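Local coordinates for polycyclic ketone monooxygenase (Myceliophthora thermophila, PDB 5MQ6), which catalyses FAD- and NADPH-dependent Baeyer-Villiger oxidation of ketones, polycyclic ones above all, inserting one oxygen atom beside the carbonyl to give esters or lactones, at residues I43-V48 with A55-P60; R193-E198 with P525-T530; E198-R203 with S209-L214; A216-L221 with G565-E570. All blocks are in the same frame, centred on the assembly; numbering follows the deposited sequence.

Contact 1: I43-V48 with A55-P60; sequences IRLKEV and ALAEDP
Lys46 and Ala57 bring the two backbones together, their CA atoms 5.5 Å apart, where the short 3-10 segment 45-46 following strand 42-44 meets a second 3-10 segment, 55-57, just after helix 51-54. No hydrogen bond links the segments; the contact is made of aliphatic carbon. Leu45 supplies most of it from the first segment. Its CG stands anti to the backbone N (chi1 -155°), and that torsion sends CD2 across to Leu56, where it lies 3.8 Å from Leu56 CB. The two leucine side chains pass each other at a slant, and it is the CB of Leu56, not its branched end, that is touched. Closer to the backbone, Leu45 CB sits 4.1 Å from Ala57 CB. That same methyl of Ala57 also rests against Lys46, with Ala57 CB 3.9 Å from Lys46 CB, while the extended lysine chain leads its amine away. The chain leaves the two-stranded antiparallel sheet formed by 42-44 and 230-232, passes through helix 51-54 and returns so that the two 3-10 segments pack together. Val231 of that sheet and Phe53 of the helix also pack on Leu45, which is buried. Beyond the apolar patch, Ala57 O accepts a hydrogen bond from Arg249 NE, and Asp59 OD2 accepts one from Trp123 NE1. The side chain of Lys46 lies about 7 Å from the bound FAD.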
loop_
_atom_site.group_PDB
_atom_site.type_symbol
_atom_site.label_atom_id
_atom_site.label_comp_id
_atom_site.label_asym_id
_atom_site.label_seq_id
_atom_site.Cartn_x
_atom_site.Cartn_y
_atom_site.Cartn_z
ATOM N N ILE A 43 -0.288 -16.382 -6.613
ATOM C CA ILE A 43 0.949 -16.275 -7.352
ATOM C C ILE A 43 0.966 -14.914 -7.998
ATOM O O ILE A 43 -0.105 -14.392 -8.393
ATOM C CB ILE A 43 1.185 -17.432 -8.370
ATOM C CG1 ILE A 43 2.448 -17.189 -9.226
ATOM C CG2 ILE A 43 -0.017 -17.707 -9.271
ATOM C CD1 ILE A 43 2.859 -18.432 -9.971
ATOM N N ARG A 44 2.156 -14.319 -8.087
ATOM C CA ARG A 44 2.273 -13.096 -8.843
ATOM C C ARG A 44 1.938 -13.344 -10.313
ATOM O O ARG A 44 2.396 -14.324 -10.957
ATOM C CB ARG A 44 3.663 -12.480 -8.771
ATOM C CG ARG A 44 4.183 -12.227 -7.383
ATOM C CD ARG A 44 5.691 -11.990 -7.478
ATOM N NE ARG A 44 6.183 -11.427 -6.230
ATOM C CZ ARG A 44 6.393 -12.121 -5.104
ATOM N NH1 ARG A 44 6.159 -13.435 -5.057
ATOM N NH2 ARG A 44 6.833 -11.495 -4.010
ATOM N N LEU A 45 1.174 -12.413 -10.847
ATOM C CA LEU A 45 0.794 -12.411 -12.250
ATOM C C LEU A 45 2.025 -12.590 -13.148
ATOM O O LEU A 45 2.047 -13.504 -13.997
ATOM C CB LEU A 45 0.060 -11.108 -12.600
ATOM C CG LEU A 45 -0.905 -11.080 -13.780
ATOM C CD1 LEU A 45 -1.824 -12.326 -13.838
ATOM C CD2 LEU A 45 -1.714 -9.768 -13.758
ATOM N N LYS A 46 3.050 -11.749 -12.917
ATOM C CA LYS A 46 4.263 -11.823 -13.693
ATOM C C LYS A 46 5.064 -13.140 -13.522
ATOM O O LYS A 46 5.884 -13.406 -14.365
ATOM C CB LYS A 46 5.178 -10.647 -13.374
ATOM C CG LYS A 46 5.899 -10.824 -12.063
ATOM C CD LYS A 46 6.686 -9.597 -11.719
ATOM C CE LYS A 46 7.237 -9.738 -10.307
ATOM N NZ LYS A 46 8.184 -8.622 -10.147
ATOM N N GLU A 47 4.858 -13.922 -12.459
ATOM C CA GLU A 47 5.421 -15.303 -12.374
ATOM C C GLU A 47 4.535 -16.518 -12.780
ATOM O O GLU A 47 4.909 -17.667 -12.473
ATOM C CB GLU A 47 5.906 -15.550 -10.968
ATOM C CG GLU A 47 7.191 -14.800 -10.666
ATOM C CD GLU A 47 7.477 -14.738 -9.182
ATOM O OE1 GLU A 47 6.770 -15.415 -8.366
ATOM O OE2 GLU A 47 8.425 -13.989 -8.844
ATOM N N VAL A 48 3.384 -16.316 -13.430
ATOM C CA VAL A 48 2.542 -17.458 -13.764
ATOM C C VAL A 48 3.256 -18.238 -14.894
ATOM O O VAL A 48 3.892 -17.608 -15.759
ATOM C CB VAL A 48 1.099 -17.039 -14.164
ATOM C CG1 VAL A 48 0.353 -18.200 -14.847
ATOM C CG2 VAL A 48 0.327 -16.558 -12.940
ATOM N N ALA A 55 1.823 -11.846 -19.471
ATOM C CA ALA A 55 1.730 -10.611 -20.232
ATOM C C ALA A 55 0.707 -9.661 -19.691
ATOM O O ALA A 55 0.715 -8.467 -20.025
ATOM C CB ALA A 55 1.395 -10.905 -21.655
ATOM N N LEU A 56 -0.192 -10.192 -18.868
ATOM C CA LEU A 56 -1.213 -9.355 -18.215
ATOM C C LEU A 56 -0.614 -8.388 -17.226
ATOM O O LEU A 56 -1.215 -7.428 -16.872
ATOM C CB LEU A 56 -2.266 -10.218 -17.498
ATOM C CG LEU A 56 -3.081 -11.171 -18.414
ATOM C CD1 LEU A 56 -3.916 -12.181 -17.607
ATOM C CD2 LEU A 56 -3.918 -10.399 -19.452
ATOM N N ALA A 57 0.582 -8.663 -16.776
ATOM C CA ALA A 57 1.266 -7.793 -15.894
ATOM C C ALA A 57 1.946 -6.589 -16.585
ATOM O O ALA A 57 2.448 -5.699 -15.899
ATOM C CB ALA A 57 2.230 -8.632 -15.041
ATOM N N GLU A 58 1.938 -6.518 -17.912
ATOM C CA GLU A 58 2.686 -5.488 -18.597
ATOM C C GLU A 58 1.984 -4.185 -18.512
ATOM O O GLU A 58 0.785 -4.129 -18.302
ATOM C CB GLU A 58 2.963 -5.836 -20.094
ATOM C CG GLU A 58 3.889 -7.063 -20.282
ATOM C CD GLU A 58 5.338 -6.882 -19.747
ATOM O OE1 GLU A 58 6.019 -5.858 -20.087
ATOM O OE2 GLU A 58 5.827 -7.781 -18.991
ATOM N N ASP A 59 2.739 -3.122 -18.756
ATOM C CA ASP A 59 2.286 -1.735 -18.632
ATOM C C ASP A 59 1.463 -1.390 -19.847
ATOM O O ASP A 59 2.023 -1.309 -20.899
ATOM C CB ASP A 59 3.497 -0.849 -18.601
ATOM C CG ASP A 59 3.180 0.620 -18.395
ATOM O OD1 ASP A 59 2.030 1.069 -18.622
ATOM O OD2 ASP A 59 4.125 1.347 -17.967
ATOM N N PRO A 60 0.144 -1.132 -19.683
ATOM C CA PRO A 60 -0.653 -0.761 -20.826
ATOM C C PRO A 60 -0.508 0.622 -21.288
ATOM O O PRO A 60 -1.102 0.958 -22.305
ATOM C CB PRO A 60 -2.110 -0.830 -20.299
ATOM C CG PRO A 60 -2.062 -1.384 -18.940
ATOM C CD PRO A 60 -0.662 -1.214 -18.450
#

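Contact 2: R193-E198 with P525-T530; sequences RLWSLE and PNLFFT
Trp195 reaches from strand 194-201 to the start of strand 527-529 and makes the whole contact with its indole. Both strands belong to the large mixed sheet system of the FAD-binding part of the enzyme, a Rossmann-type fold, but they are not paired with each other: strand 218-221 runs beside 527-529, and its Val219 touches both Trp195 and Leu527. The polar link is Trp195 NE1 to Pro525 O, 2.8 Å long and noticeably bent, with 133° at the hydrogen. The carbonyl oxygen lies near the indole plane, at the ring edge, and the donor in turn lies in the carbonyl plane, so a buried N-H is satisfied by a backbone acceptor. Along the same edge, in plane, comes Asn526 CB, 3.8 Å from Trp195 NE1. The benzo side of the indole takes the apolar neighbours: Trp195 CZ2 is 3.8 Å from Leu527 CB and 4.3 Å from Pro525 CD, the leucine side chain crossing the indole at about a right angle. Further out, Trp188 meets the indole edge-to-face, and Ile186 packs on it from the neighbouring strand 181-189. The turn that presents Pro525 O is pinned through the amide of Asn526, whose ND2 donates to the carbonyl oxygens of Ala567 and Arg217, while its OD1 accepts from Val569 N.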
loop_
_atom_site.group_PDB
_atom_site.type_symbol
_atom_site.label_atom_id
_atom_site.label_comp_id
_atom_site.label_asym_id
_atom_site.label_seq_id
_atom_site.Cartn_x
_atom_site.Cartn_y
_atom_site.Cartn_z
ATOM N N ARG A 193 33.301 2.070 -2.458
ATOM C CA ARG A 193 32.332 2.677 -1.563
ATOM C C ARG A 193 31.120 3.253 -2.323
ATOM O O ARG A 193 30.813 4.422 -2.204
ATOM C CB ARG A 193 32.988 3.827 -0.813
ATOM C CG ARG A 193 34.297 3.406 -0.186
ATOM C CD ARG A 193 34.056 3.006 1.207
ATOM N NE ARG A 193 35.102 3.330 2.146
ATOM C CZ ARG A 193 35.561 4.548 2.389
ATOM N NH1 ARG A 193 35.188 5.596 1.678
ATOM N NH2 ARG A 193 36.474 4.717 3.324
ATOM N N LEU A 194 30.534 2.430 -3.179
ATOM C CA LEU A 194 29.370 2.815 -3.949
ATOM C C LEU A 194 28.452 1.624 -3.994
ATOM O O LEU A 194 28.907 0.480 -3.913
ATOM C CB LEU A 194 29.759 3.186 -5.368
ATOM C CG LEU A 194 30.454 4.527 -5.587
ATOM C CD1 LEU A 194 31.111 4.634 -6.972
ATOM C CD2 LEU A 194 29.552 5.731 -5.390
ATOM N N TRP A 195 27.156 1.908 -4.078
ATOM C CA TRP A 195 26.169 0.919 -4.418
ATOM C C TRP A 195 26.145 0.747 -5.968
ATOM O O TRP A 195 26.257 1.738 -6.682
ATOM C CB TRP A 195 24.780 1.407 -3.963
ATOM C CG TRP A 195 24.629 1.335 -2.516
ATOM C CD1 TRP A 195 24.755 2.384 -1.621
ATOM C CD2 TRP A 195 24.369 0.184 -1.764
ATOM N NE1 TRP A 195 24.575 1.927 -0.317
ATOM C CE2 TRP A 195 24.299 0.587 -0.373
ATOM C CE3 TRP A 195 24.103 -1.151 -2.101
ATOM C CZ2 TRP A 195 24.039 -0.321 0.671
ATOM C CZ3 TRP A 195 23.835 -2.066 -1.037
ATOM C CH2 TRP A 195 23.804 -1.631 0.308
ATOM N N SER A 196 26.020 -0.501 -6.442
ATOM C CA SER A 196 25.743 -0.826 -7.824
ATOM C C SER A 196 24.350 -1.466 -7.920
ATOM O O SER A 196 24.043 -2.414 -7.191
ATOM C CB SER A 196 26.718 -1.869 -8.283
ATOM O OG SER A 196 28.008 -1.309 -8.433
ATOM N N LEU A 197 23.552 -0.958 -8.836
ATOM C CA LEU A 197 22.287 -1.537 -9.143
ATOM C C LEU A 197 22.343 -2.246 -10.491
ATOM O O LEU A 197 22.834 -1.653 -11.443
ATOM C CB LEU A 197 21.244 -0.451 -9.196
ATOM C CG LEU A 197 20.720 0.133 -7.864
ATOM C CD1 LEU A 197 21.769 0.967 -7.169
ATOM C CD2 LEU A 197 19.438 0.915 -8.116
ATOM N N GLU A 198 21.805 -3.466 -10.543
ATOM C CA GLU A 198 21.546 -4.155 -11.786
ATOM C C GLU A 198 20.136 -3.954 -12.179
ATOM O O GLU A 198 19.241 -4.387 -11.450
ATOM C CB GLU A 198 21.686 -5.643 -11.661
ATOM C CG GLU A 198 23.061 -6.081 -11.411
ATOM C CD GLU A 198 23.151 -7.574 -11.115
ATOM O OE1 GLU A 198 22.105 -8.353 -11.218
ATOM O OE2 GLU A 198 24.309 -7.953 -10.788
ATOM N N PRO A 525 25.381 0.428 4.605
ATOM C CA PRO A 525 25.643 1.867 4.691
ATOM C C PRO A 525 25.053 2.593 3.518
ATOM O O PRO A 525 25.006 2.039 2.430
ATOM C CB PRO A 525 27.195 1.961 4.687
ATOM C CG PRO A 525 27.623 0.747 3.949
ATOM C CD PRO A 525 26.600 -0.298 4.186
ATOM N N ASN A 526 24.597 3.833 3.751
ATOM C CA ASN A 526 24.046 4.649 2.707
ATOM C C ASN A 526 22.845 4.078 2.019
ATOM O O ASN A 526 22.509 4.514 0.944
ATOM C CB ASN A 526 25.126 5.136 1.722
ATOM C CG ASN A 526 26.018 6.188 2.337
ATOM O OD1 ASN A 526 25.968 6.418 3.554
ATOM N ND2 ASN A 526 26.852 6.850 1.494
ATOM N N LEU A 527 22.119 3.195 2.671
ATOM C CA LEU A 527 20.842 2.663 2.121
ATOM C C LEU A 527 19.802 3.036 3.104
ATOM O O LEU A 527 19.971 2.828 4.309
ATOM C CB LEU A 527 20.879 1.140 2.080
ATOM C CG LEU A 527 19.580 0.417 1.694
ATOM C CD1 LEU A 527 19.132 0.731 0.251
ATOM C CD2 LEU A 527 19.700 -1.087 1.934
ATOM N N PHE A 528 18.698 3.562 2.589
ATOM C CA PHE A 528 17.535 3.862 3.375
ATOM C C PHE A 528 16.267 3.419 2.701
ATOM O O PHE A 528 16.241 3.332 1.496
ATOM C CB PHE A 528 17.477 5.400 3.672
ATOM C CG PHE A 528 18.623 5.886 4.521
ATOM C CD1 PHE A 528 18.541 5.870 5.945
ATOM C CD2 PHE A 528 19.743 6.397 3.939
ATOM C CE1 PHE A 528 19.598 6.358 6.686
ATOM C CE2 PHE A 528 20.835 6.848 4.708
ATOM C CZ PHE A 528 20.730 6.882 6.052
ATOM N N PHE A 529 15.218 3.194 3.479
ATOM C CA PHE A 529 13.976 2.696 2.945
ATOM C C PHE A 529 12.850 3.271 3.720
ATOM O O PHE A 529 12.982 3.524 4.896
ATOM C CB PHE A 529 13.941 1.151 2.870
ATOM C CG PHE A 529 14.670 0.433 4.015
ATOM C CD1 PHE A 529 14.014 0.136 5.197
ATOM C CD2 PHE A 529 16.017 0.015 3.917
ATOM C CE1 PHE A 529 14.652 -0.545 6.254
ATOM C CE2 PHE A 529 16.647 -0.633 5.006
ATOM C CZ PHE A 529 15.977 -0.896 6.172
ATOM N N THR A 530 11.712 3.443 3.046
ATOM C CA THR A 530 10.545 4.040 3.692
ATOM C C THR A 530 10.131 3.091 4.790
ATOM O O THR A 530 10.216 1.923 4.639
ATOM C CB THR A 530 9.409 4.346 2.712
ATOM O OG1 THR A 530 9.176 3.239 1.857
ATOM C CG2 THR A 530 9.802 5.377 1.729
#

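Contact 3: E198-R203 with S209-L214; sequences EVTEGR and SRELKL
Val199 and Leu212 form one hydrogen-bonded pair of this antiparallel beta hairpin, and Glu201 and Arg210 form the next; Glu198-Lys213 and Thr200-Glu211 are the non-hydrogen-bonded pairs. The backbone ladder has four bonds, the shortest from Leu212 N to Val199 O at 2.7 Å. Apolar contacts lie on the face carrying Val199, Leu212 and Glu201: Val199 CG2 meets Leu214 CD1 at 4.0 Å, the two side chains crossing at about a right angle, and Val183, an FAD-binding residue, is close to Val199. Ionic contacts occupy the same face nearer the turn. Glu201, extended with CG anti to its N (chi1 179°), lies alongside Arg210 and offers OE1 to Arg210 NH1 at 2.8 Å, in the guanidinium plane and nearly in line with the C-O bond. Its other oxygen, OE2, receives Arg203 NH1 at 2.8 Å from above the carboxylate plane. Arg203 bends back over Arg210, and Arg210 CD lies over one face of the Arg203 guanidinium, 3.8 Å from Arg203 NE. On the opposite face Thr200 OG1 donates to Glu211 OE2 at 2.9 Å, on the syn side but 32° out of the carboxylate plane; Lys184 NZ binds both Glu211 OE1 and Thr200 OG1. One buried carboxylate thus serves two arginines; their charge would be expected to favour its ionised form, and its negative charge to hold them together here.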
loop_
_atom_site.group_PDB
_atom_site.type_symbol
_atom_site.label_atom_id
_atom_site.label_comp_id
_atom_site.label_asym_id
_atom_site.label_seq_id
_atom_site.Cartn_x
_atom_site.Cartn_y
_atom_site.Cartn_z
ATOM N N GLU A 198 21.805 -3.466 -10.543
ATOM C CA GLU A 198 21.546 -4.155 -11.786
ATOM C C GLU A 198 20.136 -3.954 -12.179
ATOM O O GLU A 198 19.241 -4.387 -11.450
ATOM C CB GLU A 198 21.686 -5.643 -11.661
ATOM C CG GLU A 198 23.061 -6.081 -11.411
ATOM C CD GLU A 198 23.151 -7.574 -11.115
ATOM O OE1 GLU A 198 22.105 -8.353 -11.218
ATOM O OE2 GLU A 198 24.309 -7.953 -10.788
ATOM N N VAL A 199 19.951 -3.421 -13.381
ATOM C CA VAL A 199 18.700 -2.904 -13.864
ATOM C C VAL A 199 18.484 -3.422 -15.306
ATOM O O VAL A 199 19.421 -3.435 -16.141
ATOM C CB VAL A 199 18.774 -1.381 -13.890
ATOM C CG1 VAL A 199 17.572 -0.871 -14.532
ATOM C CG2 VAL A 199 18.952 -0.760 -12.486
ATOM N N THR A 200 17.256 -3.793 -15.613
ATOM C CA THR A 200 16.836 -4.142 -16.995
ATOM C C THR A 200 15.797 -3.175 -17.478
ATOM O O THR A 200 14.721 -3.082 -16.868
ATOM C CB THR A 200 16.197 -5.541 -17.028
ATOM O OG1 THR A 200 17.114 -6.444 -16.509
ATOM C CG2 THR A 200 15.954 -6.005 -18.460
ATOM N N GLU A 201 16.121 -2.421 -18.517
ATOM C CA GLU A 201 15.215 -1.444 -19.107
ATOM C C GLU A 201 14.526 -2.027 -20.344
ATOM O O GLU A 201 15.198 -2.264 -21.364
ATOM C CB GLU A 201 15.971 -0.184 -19.480
ATOM C CG GLU A 201 15.183 0.907 -20.123
ATOM C CD GLU A 201 15.929 1.899 -21.016
ATOM O OE1 GLU A 201 17.099 1.663 -21.290
ATOM O OE2 GLU A 201 15.286 2.929 -21.436
ATOM N N GLY A 202 13.194 -2.187 -20.241
ATOM C CA GLY A 202 12.305 -2.431 -21.364
ATOM C C GLY A 202 12.381 -1.381 -22.420
ATOM O O GLY A 202 12.456 -0.202 -22.112
ATOM N N ARG A 203 12.413 -1.804 -23.684
ATOM C CA ARG A 203 12.414 -0.833 -24.801
ATOM C C ARG A 203 11.254 -0.983 -25.764
ATOM O O ARG A 203 11.217 -0.335 -26.808
ATOM C CB ARG A 203 13.722 -0.927 -25.564
ATOM C CG ARG A 203 14.969 -0.857 -24.661
ATOM C CD ARG A 203 15.212 0.553 -24.238
ATOM N NE ARG A 203 15.463 1.449 -25.372
ATOM C CZ ARG A 203 15.680 2.751 -25.313
ATOM N NH1 ARG A 203 15.722 3.433 -24.193
ATOM N NH2 ARG A 203 15.901 3.412 -26.428
ATOM N N SER A 209 15.627 -5.421 -24.618
ATOM C CA SER A 209 15.861 -4.794 -23.319
ATOM C C SER A 209 17.339 -4.437 -23.155
ATOM O O SER A 209 18.156 -5.040 -23.782
ATOM C CB SER A 209 15.525 -5.833 -22.271
ATOM O OG SER A 209 14.119 -5.875 -22.254
ATOM N N ARG A 210 17.656 -3.439 -22.351
ATOM C CA ARG A 210 19.049 -2.976 -22.102
ATOM C C ARG A 210 19.394 -3.376 -20.667
ATOM O O ARG A 210 18.594 -3.166 -19.756
ATOM C CB ARG A 210 19.088 -1.481 -22.258
ATOM C CG ARG A 210 18.891 -1.090 -23.714
ATOM C CD ARG A 210 18.753 0.377 -23.881
ATOM N NE ARG A 210 20.075 0.982 -23.749
ATOM C CZ ARG A 210 20.481 1.889 -22.860
ATOM N NH1 ARG A 210 19.674 2.382 -21.945
ATOM N NH2 ARG A 210 21.773 2.315 -22.927
ATOM N N GLU A 211 20.496 -4.062 -20.471
ATOM C CA GLU A 211 20.990 -4.365 -19.183
ATOM C C GLU A 211 21.870 -3.194 -18.791
ATOM O O GLU A 211 22.751 -2.787 -19.584
ATOM C CB GLU A 211 21.772 -5.632 -19.224
ATOM C CG GLU A 211 20.854 -6.801 -19.536
ATOM C CD GLU A 211 19.892 -7.150 -18.420
ATOM O OE1 GLU A 211 20.254 -7.195 -17.251
ATOM O OE2 GLU A 211 18.753 -7.394 -18.733
ATOM N N LEU A 212 21.596 -2.636 -17.596
ATOM C CA LEU A 212 22.327 -1.487 -17.061
ATOM C C LEU A 212 22.867 -1.761 -15.670
ATOM O O LEU A 212 22.188 -2.458 -14.868
ATOM C CB LEU A 212 21.504 -0.209 -17.074
ATOM C CG LEU A 212 20.903 0.183 -18.409
ATOM C CD1 LEU A 212 19.723 1.106 -18.105
ATOM C CD2 LEU A 212 21.874 0.927 -19.276
ATOM N N LYS A 213 24.111 -1.271 -15.457
ATOM C CA LYS A 213 24.727 -1.194 -14.165
ATOM C C LYS A 213 24.861 0.270 -13.777
ATOM O O LYS A 213 25.510 1.046 -14.489
ATOM C CB LYS A 213 26.055 -1.853 -14.153
ATOM C CG LYS A 213 26.705 -1.853 -12.761
ATOM C CD LYS A 213 27.948 -2.722 -12.716
ATOM C CE LYS A 213 28.879 -2.229 -11.670
ATOM N NZ LYS A 213 29.906 -3.247 -11.433
ATOM N N LEU A 214 24.234 0.650 -12.659
ATOM C CA LEU A 214 24.194 2.051 -12.270
ATOM C C LEU A 214 24.749 2.148 -10.905
ATOM O O LEU A 214 24.472 1.279 -10.109
ATOM C CB LEU A 214 22.800 2.588 -12.290
ATOM C CG LEU A 214 22.030 2.396 -13.558
ATOM C CD1 LEU A 214 20.569 2.750 -13.441
ATOM C CD2 LEU A 214 22.650 3.226 -14.673
HETATM O O HOH W 1 21.492 -5.327 -15.468
#

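Contact 4: A216-L221 with G565-E570; sequences ARYVLL and GDALVE
Arg217 and Asp566 meet as stacked flat groups: the guanidinium and carboxylate planes are 11° apart, and Asp566 CG lies 3.4 Å above the guanidinium plane, displaced toward its rim. The arginine is extended from CG to NE and crosses the aspartate at about a right angle. Although Arg217 NH1 and Asp566 OD1 are 3.4 Å apart, the oxygen is well out of the guanidinium plane and no N-H points at it, so the salt bridge acts through charge alone. Asp566 OD1 also forms a salt bridge with Arg654 NE, so the carboxylate has two positive partners. These residues join the end of strand 210-216, where the chain turns a corner at Arg217 into strand 218-221 of the large FAD-domain sheet, to strand 567-571, which pairs with 649-653 in a separate two-stranded sheet. Tyr218 spans the rest of the gap. Its CG, anti to the carbonyl carbon (chi1 -74°), carries the ring out so that the phenol oxygen reaches the second strand: Tyr218 OH is 3.6 Å from Ala567 CB, and Val569 CG2 comes to the ring edge, 3.9 Å from Tyr218 OH. The hydroxyl hydrogen-bonds with Glu560 OE2 of helix 541-562, the oxygen that also accepts Ala567 N, while Glu560 OE1 takes Asp566 N. The ring of Phe81 meets that of Tyr218 with the planes about 15° apart.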
loop_
_atom_site.group_PDB
_atom_site.type_symbol
_atom_site.label_atom_id
_atom_site.label_comp_id
_atom_site.label_asym_id
_atom_site.label_seq_id
_atom_site.Cartn_x
_atom_site.Cartn_y
_atom_site.Cartn_z
ATOM N N ALA A 216 25.677 4.551 -7.301
ATOM C CA ALA A 216 25.289 5.712 -6.490
ATOM C C ALA A 216 25.951 5.718 -5.149
ATOM O O ALA A 216 26.205 4.660 -4.614
ATOM C CB ALA A 216 23.771 5.735 -6.289
ATOM N N ARG A 217 26.049 6.884 -4.524
ATOM C CA ARG A 217 26.580 6.963 -3.129
ATOM C C ARG A 217 25.526 6.502 -2.142
ATOM O O ARG A 217 25.829 5.858 -1.199
ATOM C CB ARG A 217 26.952 8.440 -2.812
ATOM C CG ARG A 217 28.095 8.925 -3.706
ATOM C CD ARG A 217 28.365 10.363 -3.290
ATOM N NE ARG A 217 29.423 10.955 -3.999
ATOM C CZ ARG A 217 29.820 12.204 -3.889
ATOM N NH1 ARG A 217 29.282 13.012 -3.000
ATOM N NH2 ARG A 217 30.844 12.592 -4.631
ATOM N N TYR A 218 24.273 6.860 -2.391
ATOM C CA TYR A 218 23.150 6.508 -1.587
ATOM C C TYR A 218 22.047 5.856 -2.413
ATOM O O TYR A 218 21.769 6.328 -3.586
ATOM C CB TYR A 218 22.568 7.798 -1.046
ATOM C CG TYR A 218 23.299 8.511 0.043
ATOM C CD1 TYR A 218 23.126 8.175 1.400
ATOM C CD2 TYR A 218 24.131 9.604 -0.243
ATOM C CE1 TYR A 218 23.721 8.908 2.427
ATOM C CE2 TYR A 218 24.732 10.304 0.779
ATOM C CZ TYR A 218 24.525 9.982 2.080
ATOM O OH TYR A 218 25.206 10.763 3.009
ATOM N N VAL A 219 21.386 4.875 -1.809
ATOM C CA VAL A 219 20.184 4.310 -2.425
ATOM C C VAL A 219 19.022 4.505 -1.478
ATOM O O VAL A 219 19.077 4.125 -0.376
ATOM C CB VAL A 219 20.338 2.824 -2.770
ATOM C CG1 VAL A 219 19.004 2.168 -3.224
ATOM C CG2 VAL A 219 21.437 2.624 -3.799
ATOM N N LEU A 220 17.966 5.124 -1.955
ATOM C CA LEU A 220 16.747 5.383 -1.180
ATOM C C LEU A 220 15.585 4.534 -1.792
ATOM O O LEU A 220 15.163 4.778 -2.926
ATOM C CB LEU A 220 16.455 6.846 -1.353
ATOM C CG LEU A 220 17.274 7.892 -0.628
ATOM C CD1 LEU A 220 18.445 7.514 0.141
ATOM C CD2 LEU A 220 17.180 9.268 -1.165
ATOM N N LEU A 221 15.045 3.591 -1.053
ATOM C CA LEU A 221 13.950 2.780 -1.594
ATOM C C LEU A 221 12.604 3.416 -1.255
ATOM O O LEU A 221 12.290 3.641 -0.090
ATOM C CB LEU A 221 13.990 1.389 -1.046
ATOM C CG LEU A 221 15.279 0.636 -1.227
ATOM C CD1 LEU A 221 15.064 -0.701 -0.568
ATOM C CD2 LEU A 221 15.850 0.450 -2.615
ATOM N N GLY A 565 30.171 17.308 3.297
ATOM C CA GLY A 565 29.835 16.694 2.001
ATOM C C GLY A 565 30.481 15.304 1.904
ATOM O O GLY A 565 31.675 15.101 2.242
ATOM N N ASP A 566 29.668 14.359 1.418
ATOM C CA ASP A 566 30.110 13.024 1.070
ATOM C C ASP A 566 30.308 12.133 2.243
ATOM O O ASP A 566 31.410 11.633 2.523
ATOM C CB ASP A 566 31.306 13.037 0.084
ATOM C CG ASP A 566 31.417 11.752 -0.730
ATOM O OD1 ASP A 566 30.569 10.814 -0.679
ATOM O OD2 ASP A 566 32.432 11.690 -1.462
ATOM N N ALA A 567 29.172 11.821 2.859
ATOM C CA ALA A 567 29.123 10.921 4.028
ATOM C C ALA A 567 28.904 9.493 3.745
ATOM O O ALA A 567 28.190 9.081 2.764
ATOM C CB ALA A 567 28.092 11.442 5.039
ATOM N N LEU A 568 29.454 8.718 4.673
ATOM C CA LEU A 568 29.139 7.344 4.795
ATOM C C LEU A 568 28.413 7.191 6.114
ATOM O O LEU A 568 29.023 7.410 7.147
ATOM C CB LEU A 568 30.439 6.535 4.744
ATOM C CG LEU A 568 30.248 5.026 4.786
ATOM C CD1 LEU A 568 29.528 4.543 3.523
ATOM C CD2 LEU A 568 31.568 4.320 4.964
ATOM N N VAL A 569 27.160 6.713 6.069
ATOM C CA VAL A 569 26.276 6.704 7.181
ATOM C C VAL A 569 25.753 5.327 7.373
ATOM O O VAL A 569 25.078 4.799 6.474
ATOM C CB VAL A 569 25.021 7.563 6.860
ATOM C CG1 VAL A 569 24.128 7.612 8.079
ATOM C CG2 VAL A 569 25.427 8.942 6.493
ATOM N N GLU A 570 25.961 4.754 8.563
ATOM C CA GLU A 570 25.638 3.331 8.791
ATOM C C GLU A 570 25.197 3.141 10.204
ATOM O O GLU A 570 25.932 3.493 11.122
ATOM C CB GLU A 570 26.859 2.415 8.574
ATOM C CG GLU A 570 26.430 0.969 8.495
ATOM C CD GLU A 570 27.527 -0.019 8.174
ATOM O OE1 GLU A 570 28.644 0.392 7.888
ATOM O OE2 GLU A 570 27.259 -1.217 8.217
#

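In the fold
Contacts 2 and 4 are neighbours, with centres 7 Å apart: besides the Asn526 side chain that ties them, Leu221 N and Phe528 O lie 2.8 Å apart, a probable hydrogen bond in the sheet that holds strands 218-221 and 527-529. Contact 3 continues from contact 2 along strand 194-201; they share Glu198, and their centres are 17 Å apart. Contact 1 is separate, its nearest atoms about 7 Å from contact 3 and about 14 Å from contact 4. The bound FAD is about 7 Å from the side chains of Lys46 in contact 1 and Val199 in contact 3, and about 12 Å from that of Leu527 in contact 2, while contact 4 lies away from the cofactor sites.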